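Side-chain contacts in cystatin-2 (Ornithodoros moubata, PDB 3L0R), which inhibits cysteine proteinases with broad specificity for mammalian cathepsins, both endopeptidases (L and S) and exopeptidases (B, C and H): residues Thr8-Asp11 against Arg16-Glu19; His22-Ser27 against Cys88-Tyr93; Thr37-Lys42 against Gln83-Cys88; Ile58-Ser63 against Thr104-Glu109. All blocks are in the same frame, centred on the assembly; numbering follows the deposited sequence.

Interaction 1 (Thr8-Asp11 against Arg16-Glu19); sequences TRQD and RFLE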
loop_
_atom_site.group_PDB
_atom_site.type_symbol
_atom_site.label_atom_id
_atom_site.label_comp_id
_atom_site.label_asym_id
_atom_site.label_seq_id
_atom_site.Cartn_x
_atom_site.Cartn_y
_atom_site.Cartn_z
ATOM N N THR A 8 16.655 -0.856 4.495
ATOM C CA THR A 8 17.391 -0.537 3.270
ATOM C C THR A 8 16.516 0.231 2.285
ATOM O O THR A 8 15.461 -0.246 1.869
ATOM C CB THR A 8 17.984 -1.801 2.649
ATOM O OG1 THR A 8 18.870 -2.390 3.607
ATOM C CG2 THR A 8 18.759 -1.497 1.367
ATOM N N ARG A 9 16.938 1.432 1.929
ATOM C CA ARG A 9 16.150 2.238 1.000
ATOM C C ARG A 9 16.235 1.692 -0.431
ATOM O O ARG A 9 17.318 1.359 -0.920
ATOM C CB ARG A 9 16.511 3.733 1.062
ATOM C CG ARG A 9 15.481 4.596 0.340
ATOM C CD ARG A 9 15.533 6.051 0.764
ATOM N NE ARG A 9 14.803 6.281 2.004
ATOM C CZ ARG A 9 15.403 6.441 3.180
ATOM N NH1 ARG A 9 16.732 6.404 3.256
ATOM N NH2 ARG A 9 14.682 6.638 4.284
ATOM N N GLN A 10 15.067 1.592 -1.068
ATOM C CA GLN A 10 14.914 1.044 -2.409
ATOM C C GLN A 10 14.510 2.116 -3.418
ATOM O O GLN A 10 14.058 3.231 -3.055
ATOM C CB GLN A 10 13.845 -0.052 -2.397
ATOM C CG GLN A 10 14.087 -1.170 -1.377
ATOM C CD GLN A 10 15.359 -1.957 -1.649
ATOM O OE1 GLN A 10 15.777 -2.103 -2.801
ATOM N NE2 GLN A 10 15.980 -2.471 -0.590
ATOM N N ASP A 11 14.669 1.771 -4.690
ATOM C CA ASP A 11 14.081 2.545 -5.776
ATOM C C ASP A 11 12.559 2.375 -5.721
ATOM O O ASP A 11 12.050 1.258 -5.918
ATOM C CB ASP A 11 14.634 2.065 -7.118
ATOM C CG ASP A 11 13.975 2.742 -8.295
ATOM O OD1 ASP A 11 13.084 3.588 -8.107
ATOM O OD2 ASP A 11 14.355 2.418 -9.430
ATOM N N ARG A 16 6.792 -4.066 -8.210
ATOM C CA ARG A 16 6.460 -4.889 -7.037
ATOM C C ARG A 16 6.013 -4.027 -5.855
ATOM O O ARG A 16 5.161 -4.424 -5.069
ATOM C CB ARG A 16 7.635 -5.811 -6.643
ATOM C CG ARG A 16 8.930 -5.071 -6.283
ATOM C CD ARG A 16 10.185 -5.925 -6.468
ATOM N NE ARG A 16 10.724 -6.429 -5.194
ATOM C CZ ARG A 16 11.867 -6.024 -4.627
ATOM N NH1 ARG A 16 12.636 -5.101 -5.212
ATOM N NH2 ARG A 16 12.254 -6.555 -3.470
ATOM N N PHE A 17 6.559 -2.830 -5.751
ATOM C CA PHE A 17 6.217 -1.964 -4.648
ATOM C C PHE A 17 4.872 -1.303 -4.877
ATOM O O PHE A 17 4.137 -1.034 -3.910
ATOM C CB PHE A 17 7.312 -0.929 -4.414
ATOM C CG PHE A 17 8.658 -1.528 -4.115
ATOM C CD1 PHE A 17 8.784 -2.608 -3.229
ATOM C CD2 PHE A 17 9.801 -1.008 -4.701
ATOM C CE1 PHE A 17 10.029 -3.152 -2.950
ATOM C CE2 PHE A 17 11.056 -1.548 -4.426
ATOM C CZ PHE A 17 11.174 -2.619 -3.550
ATOM N N LEU A 18 4.535 -1.063 -6.144
ATOM C CA LEU A 18 3.220 -0.525 -6.480
ATOM C C LEU A 18 2.150 -1.591 -6.192
ATOM O O LEU A 18 1.088 -1.296 -5.627
ATOM C CB LEU A 18 3.174 -0.034 -7.938
ATOM C CG LEU A 18 1.864 0.580 -8.434
ATOM C CD1 LEU A 18 1.414 1.792 -7.599
ATOM C CD2 LEU A 18 1.996 0.933 -9.904
ATOM N N GLU A 19 2.460 -2.824 -6.566
ATOM C CA GLU A 19 1.617 -3.968 -6.272
ATOM C C GLU A 19 1.314 -4.079 -4.764
ATOM O O GLU A 19 0.161 -4.275 -4.351
ATOM C CB GLU A 19 2.304 -5.234 -6.791
ATOM C CG GLU A 19 1.388 -6.428 -7.042
ATOM C CD GLU A 19 1.995 -7.438 -8.019
ATOM O OE1 GLU A 19 1.417 -8.540 -8.165
ATOM O OE2 GLU A 19 3.042 -7.126 -8.645
#

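Interaction 2 (His22-Ser27 against Cys88-Tyr93); sequences HFATSS and CVAVIY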
loop_
_atom_site.group_PDB
_atom_site.type_symbol
_atom_site.label_atom_id
_atom_site.label_comp_id
_atom_site.label_asym_id
_atom_site.label_seq_id
_atom_site.Cartn_x
_atom_site.Cartn_y
_atom_site.Cartn_z
ATOM N N HIS A 22 -0.958 -1.179 -3.452
ATOM C CA HIS A 22 -2.349 -1.454 -3.718
ATOM C C HIS A 22 -2.914 -2.476 -2.754
ATOM O O HIS A 22 -4.042 -2.328 -2.277
ATOM C CB HIS A 22 -2.513 -1.944 -5.151
ATOM C CG HIS A 22 -2.552 -0.839 -6.162
ATOM N ND1 HIS A 22 -3.612 0.033 -6.266
ATOM C CD2 HIS A 22 -1.668 -0.472 -7.117
ATOM C CE1 HIS A 22 -3.381 0.886 -7.249
ATOM N NE2 HIS A 22 -2.209 0.599 -7.783
ATOM N N PHE A 23 -2.139 -3.516 -2.471
ATOM C CA PHE A 23 -2.550 -4.542 -1.523
ATOM C C PHE A 23 -2.880 -3.908 -0.179
ATOM O O PHE A 23 -3.908 -4.192 0.413
ATOM C CB PHE A 23 -1.469 -5.629 -1.347
ATOM C CG PHE A 23 -1.670 -6.471 -0.118
ATOM C CD1 PHE A 23 -2.641 -7.486 -0.101
ATOM C CD2 PHE A 23 -0.929 -6.227 1.042
ATOM C CE1 PHE A 23 -2.847 -8.247 1.044
ATOM C CE2 PHE A 23 -1.139 -6.975 2.195
ATOM C CZ PHE A 23 -2.093 -7.992 2.197
ATOM N N ALA A 24 -2.004 -3.036 0.289
ATOM C CA ALA A 24 -2.157 -2.436 1.607
ATOM C C ALA A 24 -3.315 -1.434 1.639
ATOM O O ALA A 24 -4.041 -1.334 2.641
ATOM C CB ALA A 24 -0.853 -1.768 2.032
ATOM N N THR A 25 -3.486 -0.704 0.543
ATOM C CA THR A 25 -4.491 0.348 0.469
ATOM C C THR A 25 -5.901 -0.220 0.287
ATOM O O THR A 25 -6.859 0.232 0.938
ATOM C CB THR A 25 -4.132 1.346 -0.653
ATOM O OG1 THR A 25 -2.897 1.988 -0.306
ATOM C CG2 THR A 25 -5.202 2.411 -0.838
ATOM N N SER A 26 -6.019 -1.211 -0.595
ATOM C CA SER A 26 -7.294 -1.850 -0.902
ATOM C C SER A 26 -7.886 -2.477 0.366
ATOM O O SER A 26 -9.063 -2.834 0.452
ATOM C CB SER A 26 -7.059 -2.932 -1.961
ATOM O OG SER A 26 -6.440 -4.106 -1.430
ATOM N N SER A 27 -7.029 -2.591 1.354
ATOM C CA SER A 27 -7.295 -3.382 2.504
ATOM C C SER A 27 -7.839 -2.488 3.638
ATOM O O SER A 27 -8.283 -2.981 4.676
ATOM C CB SER A 27 -5.965 -4.032 2.865
ATOM O OG SER A 27 -6.089 -4.778 4.014
ATOM N N CYS A 88 0.490 8.466 3.237
ATOM C CA CYS A 88 0.445 7.433 4.251
ATOM C C CYS A 88 1.735 6.636 4.260
ATOM O O CYS A 88 2.465 6.598 3.263
ATOM C CB CYS A 88 -0.720 6.464 4.018
ATOM S SG CYS A 88 -2.324 7.222 3.786
ATOM N N VAL A 89 1.989 5.982 5.391
ATOM C CA VAL A 89 3.088 5.040 5.521
ATOM C C VAL A 89 2.489 3.668 5.835
ATOM O O VAL A 89 1.810 3.490 6.863
ATOM C CB VAL A 89 4.128 5.473 6.607
ATOM C CG1 VAL A 89 5.233 4.431 6.747
ATOM C CG2 VAL A 89 4.736 6.817 6.261
ATOM N N ALA A 90 2.728 2.716 4.927
ATOM C CA ALA A 90 2.261 1.343 5.087
ATOM C C ALA A 90 3.428 0.385 5.310
ATOM O O ALA A 90 4.424 0.408 4.571
ATOM C CB ALA A 90 1.440 0.910 3.875
ATOM N N VAL A 91 3.297 -0.449 6.343
ATOM C CA VAL A 91 4.238 -1.533 6.585
ATOM C C VAL A 91 3.531 -2.864 6.351
ATOM O O VAL A 91 2.505 -3.160 6.987
ATOM C CB VAL A 91 4.884 -1.481 7.989
ATOM C CG1 VAL A 91 5.913 -2.612 8.148
ATOM C CG2 VAL A 91 5.544 -0.120 8.247
ATOM N N ILE A 92 4.089 -3.620 5.397
ATOM C CA ILE A 92 3.667 -4.974 5.042
ATOM C C ILE A 92 4.738 -5.958 5.470
ATOM O O ILE A 92 5.917 -5.811 5.112
ATOM C CB ILE A 92 3.429 -5.162 3.501
ATOM C CG1 ILE A 92 2.308 -4.267 3.003
ATOM C CG2 ILE A 92 3.092 -6.630 3.150
ATOM C CD1 ILE A 92 2.786 -3.065 2.310
ATOM N N TYR A 93 4.284 -6.953 6.230
ATOM C CA TYR A 93 5.045 -8.115 6.633
ATOM C C TYR A 93 4.733 -9.280 5.689
ATOM O O TYR A 93 3.570 -9.675 5.544
ATOM C CB TYR A 93 4.645 -8.474 8.051
ATOM C CG TYR A 93 5.483 -9.552 8.681
ATOM C CD1 TYR A 93 6.864 -9.514 8.609
ATOM C CD2 TYR A 93 4.900 -10.603 9.355
ATOM C CE1 TYR A 93 7.644 -10.494 9.190
ATOM C CE2 TYR A 93 5.674 -11.583 9.934
ATOM C CZ TYR A 93 7.052 -11.514 9.848
ATOM O OH TYR A 93 7.842 -12.478 10.425
#

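Interaction 3 (Thr37-Lys42 against Gln83-Cys88); sequences TVVTVK and QQKSTC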
loop_
_atom_site.group_PDB
_atom_site.type_symbol
_atom_site.label_atom_id
_atom_site.label_comp_id
_atom_site.label_asym_id
_atom_site.label_seq_id
_atom_site.Cartn_x
_atom_site.Cartn_y
_atom_site.Cartn_z
ATOM N N THR A 37 -7.313 4.369 -3.192
ATOM C CA THR A 37 -6.350 3.771 -4.102
ATOM C C THR A 37 -5.019 4.519 -4.076
ATOM O O THR A 37 -4.896 5.594 -3.480
ATOM C CB THR A 37 -6.926 3.666 -5.553
ATOM O OG1 THR A 37 -6.034 2.895 -6.366
ATOM C CG2 THR A 37 -7.140 5.060 -6.171
ATOM N N VAL A 38 -4.035 3.944 -4.750
ATOM C CA VAL A 38 -2.716 4.521 -4.823
ATOM C C VAL A 38 -2.588 5.488 -5.998
ATOM O O VAL A 38 -2.950 5.161 -7.124
ATOM C CB VAL A 38 -1.641 3.423 -4.914
ATOM C CG1 VAL A 38 -0.241 4.042 -4.985
ATOM C CG2 VAL A 38 -1.741 2.510 -3.733
ATOM N N VAL A 39 -2.059 6.676 -5.715
ATOM C CA VAL A 39 -1.728 7.651 -6.717
ATOM C C VAL A 39 -0.238 7.538 -6.995
ATOM O O VAL A 39 0.182 7.508 -8.150
ATOM C CB VAL A 39 -2.078 9.083 -6.234
ATOM C CG1 VAL A 39 -1.616 10.155 -7.238
ATOM C CG2 VAL A 39 -3.572 9.209 -6.013
ATOM N N THR A 40 0.572 7.474 -5.943
ATOM C CA THR A 40 2.023 7.421 -6.124
ATOM C C THR A 40 2.746 6.714 -4.980
ATOM O O THR A 40 2.270 6.702 -3.858
ATOM C CB THR A 40 2.626 8.835 -6.463
ATOM O OG1 THR A 40 3.985 8.911 -6.054
ATOM C CG2 THR A 40 1.879 9.940 -5.769
ATOM N N VAL A 41 3.862 6.069 -5.313
ATOM C CA VAL A 41 4.775 5.457 -4.347
ATOM C C VAL A 41 5.983 6.380 -4.242
ATOM O O VAL A 41 6.783 6.462 -5.178
ATOM C CB VAL A 41 5.230 4.018 -4.776
ATOM C CG1 VAL A 41 6.131 3.341 -3.694
ATOM C CG2 VAL A 41 4.025 3.133 -5.078
ATOM N N LYS A 42 6.099 7.082 -3.117
ATOM C CA LYS A 42 7.126 8.104 -2.946
ATOM C C LYS A 42 8.447 7.525 -2.458
ATOM O O LYS A 42 9.529 7.942 -2.893
ATOM C CB LYS A 42 6.642 9.194 -1.985
ATOM C CG LYS A 42 5.614 10.119 -2.591
ATOM C CD LYS A 42 4.641 10.620 -1.544
ATOM C CE LYS A 42 5.245 11.676 -0.614
ATOM N NZ LYS A 42 4.319 12.842 -0.374
ATOM N N GLN A 83 -5.667 14.712 -7.904
ATOM C CA GLN A 83 -5.172 15.922 -7.240
ATOM C C GLN A 83 -5.439 15.959 -5.718
ATOM O O GLN A 83 -4.694 16.630 -4.997
ATOM C CB GLN A 83 -5.718 17.181 -7.918
ATOM C CG GLN A 83 -4.985 17.585 -9.192
ATOM C CD GLN A 83 -5.808 18.555 -10.046
ATOM O OE1 GLN A 83 -7.011 18.341 -10.264
ATOM N NE2 GLN A 83 -5.165 19.621 -10.547
ATOM N N GLN A 84 -6.477 15.255 -5.240
ATOM C CA GLN A 84 -6.773 15.154 -3.789
ATOM C C GLN A 84 -5.958 14.031 -3.133
ATOM O O GLN A 84 -6.388 12.891 -3.073
ATOM C CB GLN A 84 -8.279 14.952 -3.501
ATOM C CG GLN A 84 -9.250 15.835 -4.284
ATOM C CD GLN A 84 -9.100 17.343 -4.011
ATOM O OE1 GLN A 84 -8.162 17.788 -3.333
ATOM N NE2 GLN A 84 -10.035 18.133 -4.547
ATOM N N LYS A 85 -4.777 14.364 -2.640
ATOM C CA LYS A 85 -3.826 13.349 -2.196
ATOM C C LYS A 85 -3.676 13.310 -0.674
ATOM O O LYS A 85 -3.765 14.341 -0.001
ATOM C CB LYS A 85 -2.460 13.581 -2.862
ATOM C CG LYS A 85 -2.496 13.556 -4.402
ATOM C CD LYS A 85 -1.099 13.492 -5.016
ATOM C CE LYS A 85 -0.729 14.767 -5.768
ATOM N NZ LYS A 85 -1.274 14.792 -7.184
ATOM N N SER A 86 -3.448 12.109 -0.142
ATOM C CA SER A 86 -3.076 11.937 1.265
ATOM C C SER A 86 -1.861 11.051 1.341
ATOM O O SER A 86 -1.762 10.050 0.635
ATOM C CB SER A 86 -4.210 11.325 2.091
ATOM O OG SER A 86 -5.369 12.147 2.037
ATOM N N THR A 87 -0.944 11.414 2.222
ATOM C CA THR A 87 0.302 10.711 2.357
ATOM C C THR A 87 0.191 9.734 3.509
ATOM O O THR A 87 -0.178 10.122 4.618
ATOM C CB THR A 87 1.439 11.721 2.561
ATOM O OG1 THR A 87 1.508 12.560 1.402
ATOM C CG2 THR A 87 2.775 11.032 2.772
ATOM N N CYS A 88 0.490 8.466 3.237
ATOM C CA CYS A 88 0.445 7.433 4.251
ATOM C C CYS A 88 1.735 6.636 4.260
ATOM O O CYS A 88 2.465 6.598 3.263
ATOM C CB CYS A 88 -0.720 6.464 4.018
ATOM S SG CYS A 88 -2.324 7.222 3.786
#

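Interaction 4 (Ile58-Ser63 against Thr104-Glu109); sequences IEISPS and TSYRCE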
loop_
_atom_site.group_PDB
_atom_site.type_symbol
_atom_site.label_atom_id
_atom_site.label_comp_id
_atom_site.label_asym_id
_atom_site.label_seq_id
_atom_site.Cartn_x
_atom_site.Cartn_y
_atom_site.Cartn_z
ATOM N N ILE A 58 3.437 6.421 0.543
ATOM C CA ILE A 58 2.596 6.503 -0.641
ATOM C C ILE A 58 1.617 7.655 -0.540
ATOM O O ILE A 58 1.292 8.120 0.562
ATOM C CB ILE A 58 1.795 5.199 -0.871
ATOM C CG1 ILE A 58 0.637 5.100 0.128
ATOM C CG2 ILE A 58 2.742 3.954 -0.817
ATOM C CD1 ILE A 58 0.173 3.676 0.445
ATOM N N GLU A 59 1.169 8.123 -1.701
ATOM C CA GLU A 59 0.041 9.035 -1.768
ATOM C C GLU A 59 -1.204 8.299 -2.195
ATOM O O GLU A 59 -1.197 7.534 -3.166
ATOM C CB GLU A 59 0.331 10.205 -2.689
ATOM C CG GLU A 59 1.305 11.164 -2.064
ATOM C CD GLU A 59 1.792 12.218 -3.018
ATOM O OE1 GLU A 59 1.408 12.179 -4.212
ATOM O OE2 GLU A 59 2.572 13.094 -2.569
ATOM N N ILE A 60 -2.272 8.516 -1.432
ATOM C CA ILE A 60 -3.540 7.851 -1.689
ATOM C C ILE A 60 -4.641 8.851 -1.994
ATOM O O ILE A 60 -4.516 10.050 -1.705
ATOM C CB ILE A 60 -3.962 6.899 -0.532
ATOM C CG1 ILE A 60 -4.446 7.694 0.691
ATOM C CG2 ILE A 60 -2.826 5.910 -0.214
ATOM C CD1 ILE A 60 -5.159 6.860 1.747
ATOM N N SER A 61 -5.723 8.334 -2.572
ATOM C CA SER A 61 -6.842 9.155 -3.018
ATOM C C SER A 61 -8.043 8.238 -3.115
ATOM O O SER A 61 -7.895 7.088 -3.516
ATOM C CB SER A 61 -6.550 9.756 -4.400
ATOM O OG SER A 61 -7.258 10.967 -4.594
ATOM N N PRO A 62 -9.234 8.731 -2.735
ATOM C CA PRO A 62 -10.455 7.922 -2.891
ATOM C C PRO A 62 -10.694 7.508 -4.346
ATOM O O PRO A 62 -10.566 8.348 -5.250
ATOM C CB PRO A 62 -11.571 8.860 -2.423
ATOM C CG PRO A 62 -10.874 9.906 -1.571
ATOM C CD PRO A 62 -9.495 10.052 -2.132
ATOM N N SER A 63 -11.049 6.236 -4.552
ATOM C CA SER A 63 -11.320 5.674 -5.884
ATOM C C SER A 63 -12.797 5.711 -6.272
ATOM O O SER A 63 -13.657 6.079 -5.488
ATOM C CB SER A 63 -10.800 4.226 -5.996
ATOM O OG SER A 63 -11.678 3.289 -5.381
ATOM N N THR A 104 1.078 -4.595 8.772
ATOM C CA THR A 104 1.496 -4.342 10.156
ATOM C C THR A 104 0.914 -3.024 10.687
ATOM O O THR A 104 0.432 -2.968 11.809
ATOM C CB THR A 104 3.018 -4.330 10.281
ATOM O OG1 THR A 104 3.525 -5.560 9.762
ATOM C CG2 THR A 104 3.440 -4.196 11.735
ATOM N N SER A 105 0.965 -1.977 9.868
ATOM C CA SER A 105 0.474 -0.661 10.252
ATOM C C SER A 105 0.199 0.133 8.997
ATOM O O SER A 105 0.788 -0.112 7.953
ATOM C CB SER A 105 1.468 0.088 11.167
ATOM O OG SER A 105 2.718 0.356 10.540
ATOM N N TYR A 106 -0.718 1.076 9.099
ATOM C CA TYR A 106 -1.080 1.916 7.983
ATOM C C TYR A 106 -1.454 3.264 8.575
ATOM O O TYR A 106 -2.479 3.401 9.256
ATOM C CB TYR A 106 -2.236 1.285 7.200
ATOM C CG TYR A 106 -2.455 1.868 5.825
ATOM C CD1 TYR A 106 -2.179 1.119 4.677
ATOM C CD2 TYR A 106 -2.985 3.143 5.663
ATOM C CE1 TYR A 106 -2.403 1.635 3.398
ATOM C CE2 TYR A 106 -3.225 3.668 4.391
ATOM C CZ TYR A 106 -2.928 2.917 3.266
ATOM O OH TYR A 106 -3.163 3.450 2.022
ATOM N N ARG A 107 -0.604 4.256 8.325
ATOM C CA ARG A 107 -0.671 5.517 9.053
ATOM C C ARG A 107 -0.637 6.695 8.107
ATOM O O ARG A 107 0.349 6.911 7.391
ATOM C CB ARG A 107 0.450 5.605 10.105
ATOM C CG ARG A 107 0.428 4.451 11.089
ATOM C CD ARG A 107 1.363 4.634 12.259
ATOM N NE ARG A 107 1.287 3.447 13.115
ATOM C CZ ARG A 107 2.329 2.828 13.666
ATOM N NH1 ARG A 107 3.552 3.294 13.485
ATOM N NH2 ARG A 107 2.142 1.747 14.407
ATOM N N CYS A 108 -1.724 7.459 8.109
ATOM C CA CYS A 108 -1.823 8.598 7.224
ATOM C C CYS A 108 -1.618 9.929 7.924
ATOM O O CYS A 108 -2.363 10.313 8.818
ATOM C CB CYS A 108 -3.120 8.561 6.428
ATOM S SG CYS A 108 -3.305 7.005 5.582
ATOM N N GLU A 109 -0.546 10.596 7.506
ATOM C CA GLU A 109 -0.282 11.994 7.806
ATOM C C GLU A 109 -1.467 12.805 7.306
ATOM O O GLU A 109 -2.007 13.635 8.046
ATOM C CB GLU A 109 1.003 12.434 7.087
ATOM C CG GLU A 109 1.213 13.944 7.002
ATOM C CD GLU A 109 2.089 14.349 5.823
ATOM O OE1 GLU A 109 3.082 13.634 5.559
ATOM O OE2 GLU A 109 1.785 15.373 5.163
#

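Interaction 1 (Thr8-Asp11 against Arg16-Glu19)
Gln10 and Asp11 meet the helix 15-25 at a single side chain, Phe17. Just before them, Thr8 lends its carbonyl oxygen to a weak hydrogen bond from the Gln10 amide, O to NE2 3.4 Å, and Arg9 forms salt bridges with Glu43 and Glu45 on the neighbouring strand 34-48. Gln10 then turns its aliphatic root to the aromatic: CB lies 3.8 Å from Phe17 CE2, and CG lies 3.9 Å from Phe17 CZ. The chain bends at chi2 (-63°), which folds the amide back toward Thr8 rather than on toward the helix; NE2 also has a weak bond to Thr46. Strand 8-10 is one of the two edge strands of the cystatin fold, in which an antiparallel sheet wraps round one helix, and backbone bonds of Thr8 with Thr46 and of Gln10 with Val44 hold it to the sheet. Phe17 packs on Val44 as well, so its ring reaches both strands. Within the helix, Phe17 CZ lies 3.3 Å above the guanidinium plane of Arg16, toward its rim, and Arg16 NH1 pairs with Glu14. Replacing Phe17 with an alanine would take away the ring, and the Gln10 methylenes and Val44 would probably lose their apolar partner on the helix. Asp11 brings its backbone oxygen to the edge of the ring, 3.3 Å from Phe17 CE2, while its carboxylate OD1 bonds Thr13 OG1.

Interaction 2 (His22-Ser27 against Cys88-Tyr93)
Ala24 sets its methyl group against two residues of strand 86-95, Ala90 and Ile92, at the heart of the cystatin fold, where the helix 15-25 rests on the antiparallel sheet. The Ala24 CB lies 3.9 Å from Ile92 CD1 and 4.0 Å from Ala90 CB, in touch with two side chains that follow each other on the same side of the strand. With alanine on both sides, the backbones come close: Ala24 CA and Ala90 CA are 6.8 Å apart. The preceding residue, Phe23, adds a looser contact, bringing the edge of its ring to Ile92, CD2 to CG1 4.3 Å. Ile92 serves both helix residues through one branch. Its CG1 stands beside the backbone N, opposite the carbonyl carbon (chi1 -62°), and a chi2 of 102°, away from the usual staggered values, brings CD1 up to the Ala24 methyl. No hydrogen bond passes between the segments, and the join is wholly apolar and largely buried.

The next shell fixes the two partners. Strand 86-95 is bonded through its backbone to both neighbours, Ala90 with Leu56 on one strand and Val91 with Thr104 and Ser105 on the other. Leu56 also touches Ile92, and Tyr106 packs on Ala90. On the helix side, His22 ND1 bonds Tyr72 OH in a loop, and Gln28 NE2 bonds the Ala24 carbonyl oxygen. Within 22-27 itself, Ser26 N donates to His22 O at 2.8 Å.

Interaction 3 (Thr37-Lys42 against Gln83-Cys88)
Lys42 CG stands beside the backbone N (chi1 -74°), and the chain then bends at each of its next three torsions, which curls its ammonium group across to Thr87. There the threonine, with OG1 opposite its own carbonyl carbon (chi1 -62°), offers the hydroxyl, and Lys42 NZ reaches Thr87 OG1 in a weak hydrogen bond of 3.3 Å. The Thr87 methyl CG2 lies 3.9 Å from the same Lys42 NZ. The stronger partner of this ammonium is Glu59, on the strand between the two segments, through a salt bridge to OE2. A second, apolar touch joins Val39 and Lys85 at about a right angle: Val39 CG1 packs 4.0 Å from the Lys85 CD methylene. The end of the lysine chain turns on to bond the Ala82 carbonyl oxygen through NZ. Both links thus pass over strand 52-66 on the side where Glu59 stands, and Lys85 touches that glutamate too. In the backbone the middle strand joins both segments, Lys42 being bonded to Thr57 and Ser86 to Ile60. Val39 and Thr40 both face Glu59, a classic beta bulge, at a corner in the long strand 34-48 of the cystatin sheet.

Interaction 4 (Ile58-Ser63 against Thr104-Glu109)
A hydroxyl oxygen carries most of this contact: Tyr106 sets its OH against the methyl groups of Ile58 and Ile60. Ile60 CG2 lies 3.3 Å from Tyr106 OH, Ile60 CD1 4.0 Å from it, and Ile58 CD1 3.7 Å. The oxygen is satisfied even so, because it is hydrogen-bonded to Thr25 OG1 on the helix 15-25. Tyr106 leaves its strand with CG opposite the backbone N (chi1 -164°), so that the phenol extends toward strand 52-66. Ile60 comes at it from the opposite direction, whereas Ile58 crosses it nearly at a right angle. Both isoleucines hold CG1 in the crowded position between the backbone N and the carbonyl carbon (chi1 near 75° in both), and from there CG1 carries CD1 to the hydroxyl. Ile60 also turns CD1 to the disulfide, 4.3 Å from Cys108 SG. That sulfur is bonded to Cys88 SG, tying edge strand 100-108 to its neighbour.

The two strands are not adjacent: the axes of 58-63 and 104-108 pass 9.7 Å apart at 75°, with strand 86-95 between them in the sheet. Ile58 bonds through its backbone to Cys88 and Ile60 to Ser86, while at the other end Thr104 and Ser105 both face Val91 in a classic beta bulge. The helix 15-25 packs on these side chains, with Ala24 against Tyr106, Ala21 against Ile58, and Thr25 against both isoleucines.

Overall arrangement
Interactions 1 and 2 use the same helix 15-25 against the same sheet, at centres about 12 Å apart: the first, partly buried, meets edge strand 8-10 through one aromatic ring, and the second, in the core, is made of alanine methyls, an isoleucine branch and a ring edge. Interaction 4 lies about 7 Å from interaction 2, centre to centre, and adds to the apolar packing a hydrogen-bonded hydroxyl and a disulfide, which also links it to interactions 2 and 3. Interaction 3 is a surface contact of lysine chains and a weak polar bond. Glu59 faces it while Ile58 and Ile60 serve interaction 4, so strand 52-66 separates charged from apolar chemistry.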